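Local coordinates for protein diguanylate cyclase (Xanthomonas campestris pv. campestris, PDB 5H5O) that probably makes cyclic di-GMP from two GTP molecules through its GGDEF domain, and binds cyclic GMP in the cyclic nucleotide-binding domain described here, at residues 37-42 with 91-96; 23-28 with 85-90. One frame throughout, in Å; residues are numbered along the deposited sequence.

Contact 1 of 2, residues 37-42 with 91-96; sequences TQMFIV and IELAHD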
loop_
_atom_site.group_PDB
_atom_site.type_symbol
_atom_site.label_atom_id
_atom_site.label_comp_id
_atom_site.label_asym_id
_atom_site.label_seq_id
_atom_site.Cartn_x
_atom_site.Cartn_y
_atom_site.Cartn_z
ATOM N N THR A 37 2.557 -14.961 -7.033
ATOM C CA THR A 37 3.494 -14.264 -6.169
ATOM C C THR A 37 4.455 -13.368 -6.952
ATOM O O THR A 37 5.421 -12.859 -6.399
ATOM C CB THR A 37 4.306 -15.260 -5.339
ATOM O OG1 THR A 37 4.984 -16.152 -6.231
ATOM C CG2 THR A 37 3.376 -16.063 -4.430
ATOM N N GLN A 38 4.196 -13.166 -8.236
ATOM C CA GLN A 38 5.046 -12.254 -8.990
ATOM C C GLN A 38 4.225 -11.096 -9.501
ATOM O O GLN A 38 3.018 -11.227 -9.687
ATOM C CB GLN A 38 5.724 -12.965 -10.162
ATOM C CG GLN A 38 4.751 -13.587 -11.088
ATOM C CD GLN A 38 4.639 -15.068 -10.885
ATOM O OE1 GLN A 38 3.811 -15.539 -10.103
ATOM N NE2 GLN A 38 5.470 -15.823 -11.600
HETATM N N MSE A 39 4.879 -9.952 -9.703
HETATM C CA MSE A 39 4.235 -8.821 -10.347
HETATM C C MSE A 39 4.825 -8.660 -11.731
HETATM O O MSE A 39 5.834 -9.292 -12.069
HETATM C CB MSE A 39 4.455 -7.529 -9.573
HETATM C CG MSE A 39 5.906 -7.102 -9.498
HETATM SE SE MSE A 39 6.029 -5.298 -8.802
HETATM C CE MSE A 39 5.449 -4.289 -10.363
ATOM N N PHE A 40 4.212 -7.786 -12.516
ATOM C CA PHE A 40 4.618 -7.593 -13.903
ATOM C C PHE A 40 4.653 -6.133 -14.320
ATOM O O PHE A 40 3.828 -5.336 -13.889
ATOM C CB PHE A 40 3.659 -8.341 -14.823
ATOM C CG PHE A 40 3.653 -9.815 -14.601
ATOM C CD1 PHE A 40 4.591 -10.623 -15.229
ATOM C CD2 PHE A 40 2.722 -10.399 -13.750
ATOM C CE1 PHE A 40 4.594 -11.996 -15.018
ATOM C CE2 PHE A 40 2.721 -11.763 -13.536
ATOM C CZ PHE A 40 3.659 -12.563 -14.167
ATOM N N ILE A 41 5.601 -5.788 -15.186
ATOM C CA ILE A 41 5.559 -4.488 -15.849
ATOM C C ILE A 41 5.467 -4.656 -17.374
ATOM O O ILE A 41 6.278 -5.372 -17.990
ATOM C CB ILE A 41 6.783 -3.610 -15.481
ATOM C CG1 ILE A 41 6.963 -3.529 -13.952
ATOM C CG2 ILE A 41 6.630 -2.241 -16.089
ATOM C CD1 ILE A 41 8.409 -3.306 -13.492
ATOM N N VAL A 42 4.472 -4.016 -17.978
ATOM C CA VAL A 42 4.366 -3.998 -19.437
ATOM C C VAL A 42 5.485 -3.136 -20.035
ATOM O O VAL A 42 5.660 -1.976 -19.649
ATOM C CB VAL A 42 3.006 -3.428 -19.902
ATOM C CG1 VAL A 42 2.813 -3.614 -21.427
ATOM C CG2 VAL A 42 1.836 -4.070 -19.119
ATOM N N ILE A 91 8.235 -7.203 -18.037
ATOM C CA ILE A 91 9.182 -7.523 -16.969
ATOM C C ILE A 91 8.442 -8.365 -15.935
ATOM O O ILE A 91 7.375 -7.981 -15.448
ATOM C CB ILE A 91 9.721 -6.266 -16.274
ATOM C CG1 ILE A 91 10.546 -5.426 -17.259
ATOM C CG2 ILE A 91 10.552 -6.648 -15.022
ATOM C CD1 ILE A 91 10.607 -3.965 -16.857
ATOM N N GLU A 92 8.995 -9.530 -15.626
ATOM C CA GLU A 92 8.447 -10.386 -14.587
ATOM C C GLU A 92 9.352 -10.341 -13.355
ATOM O O GLU A 92 10.534 -10.671 -13.429
ATOM C CB GLU A 92 8.308 -11.805 -15.109
ATOM C CG GLU A 92 7.818 -12.832 -14.104
ATOM C CD GLU A 92 7.739 -14.222 -14.717
ATOM O OE1 GLU A 92 6.957 -14.421 -15.667
ATOM O OE2 GLU A 92 8.469 -15.113 -14.250
ATOM N N LEU A 93 8.783 -9.927 -12.224
ATOM C CA LEU A 93 9.537 -9.769 -10.987
ATOM C C LEU A 93 9.020 -10.737 -9.917
ATOM O O LEU A 93 7.896 -10.609 -9.442
ATOM C CB LEU A 93 9.402 -8.325 -10.522
ATOM C CG LEU A 93 10.441 -7.565 -9.689
ATOM C CD1 LEU A 93 10.114 -7.659 -8.250
ATOM C CD2 LEU A 93 11.905 -7.951 -9.962
ATOM N N ALA A 94 9.847 -11.713 -9.557
ATOM C CA ALA A 94 9.460 -12.739 -8.599
ATOM C C ALA A 94 9.685 -12.295 -7.160
ATOM O O ALA A 94 10.429 -11.349 -6.887
ATOM C CB ALA A 94 10.213 -14.053 -8.880
ATOM N N HIS A 95 9.035 -13.005 -6.245
ATOM C CA HIS A 95 9.117 -12.736 -4.815
ATOM C C HIS A 95 10.557 -12.550 -4.333
ATOM O O HIS A 95 10.869 -11.558 -3.672
ATOM C CB HIS A 95 8.448 -13.884 -4.048
ATOM C CG HIS A 95 8.439 -13.698 -2.565
ATOM N ND1 HIS A 95 9.458 -14.151 -1.752
ATOM C CD2 HIS A 95 7.537 -13.105 -1.748
ATOM C CE1 HIS A 95 9.178 -13.848 -0.497
ATOM N NE2 HIS A 95 8.020 -13.211 -0.467
ATOM N N ASP A 96 11.423 -13.507 -4.666
ATOM C CA ASP A 96 12.834 -13.456 -4.284
ATOM C C ASP A 96 13.563 -12.280 -4.923
ATOM O O ASP A 96 14.434 -11.667 -4.289
ATOM C CB ASP A 96 13.551 -14.763 -4.655
ATOM C CG ASP A 96 13.145 -15.933 -3.766
ATOM O OD1 ASP A 96 12.569 -15.690 -2.679
ATOM O OD2 ASP A 96 13.412 -17.096 -4.155
HETATM O O HOH W 1 7.457 -15.400 -7.376
#
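Ile41 and Ile91 face each other as an antiparallel hydrogen-bonded pair: Ile91 N gives to Ile41 O at 2.7 Å, and Ile41 N returns the bond to Ile91 O at 2.8 Å. Two residues along, Met39 (present as selenomethionine) and Leu93 repeat the pattern, and here Leu93 N reaches Met39 O at 3.0 Å almost dead straight, 176° at the hydrogen. Between the two pairs sits Phe40 opposite Glu92, a non-hydrogen-bonded pair, with Phe40 CA only 3.2 Å from Ile91 O in a C-H...O contact.

The tight packing is on the face that carries Met39, Ile41, Ile91 and Leu93. The isoleucines lie side by side, Ile41 CB 4.0 Å from Ile91 CB, and Met39 CG rests against Leu93 CB at 3.8 Å in the same fashion. Phe14 of helix 8-17 packs on Met39, Ile41 and Leu93, while Met39 also touches Glu68, a cyclic GMP-binding residue, so this face backs the nucleotide pocket of the cupin-like beta-roll.

Toward the start of strand 39-44 and the end of strand 88-93 the contact thins out. Gln38 brings up its CB to Leu93 O at 3.3 Å, and its own carbonyl O accepts a bond from Arg78, another residue that binds cyclic GMP. Beyond it, a water spans Thr37 OG1 and His95 N at the exposed start of helix 95-104.

On the face with Phe40, Glu92 has CG anti to its backbone N (chi1 177°) and runs alongside the ring. Its OE1 lies in the ring plane at the edge, 3.4 Å from Phe40 CE1, with the carboxylate turned 89° to the ring. Arg21 makes a salt bridge to OE2, so the carboxylate is probably ionised, its charge met by a guanidinium and by the weakly positive ring edge.

Contact 2 of 2, residues 23-28 with 85-90; sequences IAAGQA and SVDSRL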
loop_
_atom_site.group_PDB
_atom_site.type_symbol
_atom_site.label_atom_id
_atom_site.label_comp_id
_atom_site.label_asym_id
_atom_site.label_seq_id
_atom_site.Cartn_x
_atom_site.Cartn_y
_atom_site.Cartn_z
ATOM N N ILE A 23 4.732 -12.704 -24.431
ATOM C CA ILE A 23 3.441 -13.342 -24.392
ATOM C C ILE A 23 2.651 -13.013 -25.649
ATOM O O ILE A 23 2.552 -11.856 -26.059
ATOM C CB ILE A 23 2.682 -13.060 -23.055
ATOM C CG1 ILE A 23 1.312 -13.734 -23.068
ATOM C CG2 ILE A 23 2.598 -11.562 -22.735
ATOM C CD1 ILE A 23 0.397 -13.237 -21.967
ATOM N N ALA A 24 2.138 -14.050 -26.296
ATOM C CA ALA A 24 1.470 -13.865 -27.583
ATOM C C ALA A 24 0.087 -13.247 -27.422
ATOM O O ALA A 24 -0.551 -13.382 -26.370
ATOM C CB ALA A 24 1.386 -15.202 -28.350
ATOM N N ALA A 25 -0.360 -12.567 -28.474
ATOM C CA ALA A 25 -1.722 -12.062 -28.580
ATOM C C ALA A 25 -2.740 -13.147 -28.241
ATOM O O ALA A 25 -2.686 -14.248 -28.781
ATOM C CB ALA A 25 -1.965 -11.540 -29.983
ATOM N N GLY A 26 -3.661 -12.840 -27.334
ATOM C CA GLY A 26 -4.701 -13.782 -26.967
ATOM C C GLY A 26 -4.359 -14.699 -25.809
ATOM O O GLY A 26 -5.241 -15.338 -25.247
ATOM N N GLN A 27 -3.086 -14.759 -25.431
ATOM C CA GLN A 27 -2.669 -15.657 -24.357
ATOM C C GLN A 27 -2.961 -15.112 -22.965
ATOM O O GLN A 27 -2.801 -13.923 -22.697
ATOM C CB GLN A 27 -1.179 -15.972 -24.462
ATOM C CG GLN A 27 -0.764 -16.581 -25.785
ATOM C CD GLN A 27 -1.569 -17.818 -26.145
ATOM O OE1 GLN A 27 -1.655 -18.771 -25.364
ATOM N NE2 GLN A 27 -2.166 -17.811 -27.339
ATOM N N ALA A 28 -3.368 -16.000 -22.069
ATOM C CA ALA A 28 -3.572 -15.626 -20.685
ATOM C C ALA A 28 -2.233 -15.655 -19.955
ATOM O O ALA A 28 -1.399 -16.534 -20.201
ATOM C CB ALA A 28 -4.561 -16.571 -20.032
ATOM N N SER A 85 -3.552 -8.576 -25.144
ATOM C CA SER A 85 -4.440 -8.109 -26.196
ATOM C C SER A 85 -3.743 -8.303 -27.533
ATOM O O SER A 85 -4.342 -8.735 -28.512
ATOM C CB SER A 85 -4.778 -6.636 -25.972
ATOM O OG SER A 85 -5.648 -6.168 -26.972
ATOM N N VAL A 86 -2.463 -7.962 -27.550
ATOM C CA VAL A 86 -1.623 -8.088 -28.726
ATOM C C VAL A 86 -0.341 -8.714 -28.223
ATOM O O VAL A 86 -0.196 -8.902 -27.015
ATOM C CB VAL A 86 -1.330 -6.714 -29.319
ATOM C CG1 VAL A 86 -2.626 -6.089 -29.877
ATOM C CG2 VAL A 86 -0.697 -5.797 -28.264
ATOM N N ASP A 87 0.569 -9.068 -29.125
ATOM C CA ASP A 87 1.863 -9.604 -28.718
ATOM C C ASP A 87 2.481 -8.615 -27.736
ATOM O O ASP A 87 2.566 -7.426 -28.014
ATOM C CB ASP A 87 2.796 -9.779 -29.926
ATOM C CG ASP A 87 2.475 -11.021 -30.763
ATOM O OD1 ASP A 87 1.435 -11.688 -30.547
ATOM O OD2 ASP A 87 3.289 -11.333 -31.656
ATOM N N SER A 88 2.908 -9.096 -26.582
ATOM C CA SER A 88 3.372 -8.184 -25.552
ATOM C C SER A 88 4.668 -8.662 -24.937
ATOM O O SER A 88 5.008 -9.842 -25.010
ATOM C CB SER A 88 2.302 -8.040 -24.462
ATOM O OG SER A 88 1.201 -7.310 -24.951
ATOM N N ARG A 89 5.397 -7.743 -24.324
ATOM C CA ARG A 89 6.589 -8.131 -23.581
ATOM C C ARG A 89 6.485 -7.509 -22.206
ATOM O O ARG A 89 6.026 -6.373 -22.065
ATOM C CB ARG A 89 7.865 -7.656 -24.274
ATOM C CG ARG A 89 8.201 -8.361 -25.566
ATOM C CD ARG A 89 9.399 -7.690 -26.197
ATOM N NE ARG A 89 10.128 -8.589 -27.072
ATOM C CZ ARG A 89 11.151 -8.217 -27.831
ATOM N NH1 ARG A 89 11.556 -6.955 -27.812
ATOM N NH2 ARG A 89 11.757 -9.105 -28.608
ATOM N N LEU A 90 6.929 -8.263 -21.202
ATOM C CA LEU A 90 6.753 -7.894 -19.809
ATOM C C LEU A 90 8.045 -8.052 -19.043
ATOM O O LEU A 90 8.854 -8.931 -19.350
ATOM C CB LEU A 90 5.716 -8.807 -19.158
ATOM C CG LEU A 90 4.345 -8.996 -19.808
ATOM C CD1 LEU A 90 3.509 -9.972 -19.006
ATOM C CD2 LEU A 90 3.616 -7.682 -19.910
#
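Ile23 and Ser88 form an antiparallel hydrogen-bonded pair: Ser88 N bonds to Ile23 O at 2.8 Å, and Ile23 N bonds to Ser88 O at 2.9 Å. The side chains of both residues lie on one face of the sheet, where the Ile23 CG2 methyl, set between its backbone N and carbonyl carbon, meets Ser88 CB at 3.9 Å. It also reaches the Leu90 CD1 methyl at 4.2 Å, which starts the apolar patch that Leu29 extends by touching both Ile23 and Leu90.

Past the pair, a side chain takes over from the backbone. Asp87 OD1 accepts from Ala25 N at 2.9 Å, the N-H coming in on the anti side of the carboxylate, 19° out of its plane. With Asp87 CG anti to its own carbonyl carbon (chi1 -78°), the carboxyl carbon is placed beside the turn, and the same OD1 also comes to 3.4 Å from Ala25 CB.

This is where strand 19-23 leaves one sheet of the cyclic nucleotide-binding beta-roll and the chain heads for strand 28-30 of the other; beside it the chain crosses back, from strand 81-84 to strand 88-93. The first crossing is shaped by a type II turn from Ala24 to Gln27, closed by Gln27 N on Ala24 O at 3.0 Å. Gly26 takes the third place of that turn with a positive phi, where a CB would be jammed against the carbonyl O of Ala25.

The Ser88 hydroxyl ties the second crossing to its neighbours: it gives its proton to Val86 O at 3.0 Å, lying well above that carbonyl's plane, and is also hydrogen-bonded to Gln46 N. Further out, Gly26 and Gln27 have backbone bonds to Ala84, and Ser85 has one to Gln46.

Overall arrangement
Strand 88-93 serves both contacts: its far half pairs with strand 39-44 in contact 1, while its beginning pairs with the end of strand 19-23 in contact 2. Contact 1 lies close to the centre of the folded chain, with five buried residues, and couples the sheet to helix 8-17 and the cyclic GMP site. Contact 2 sits at the more exposed edge, where the two sheets are joined, and the Leu90 side chain is about 12 Å from the bound nucleotide. Regular strand bonds and apolar pairs dominate the first; one strand pair, a turn and a carboxylate-to-backbone bond make the second. They meet at Leu90, whose CD1 packs 4.0 Å from Phe40 CD1.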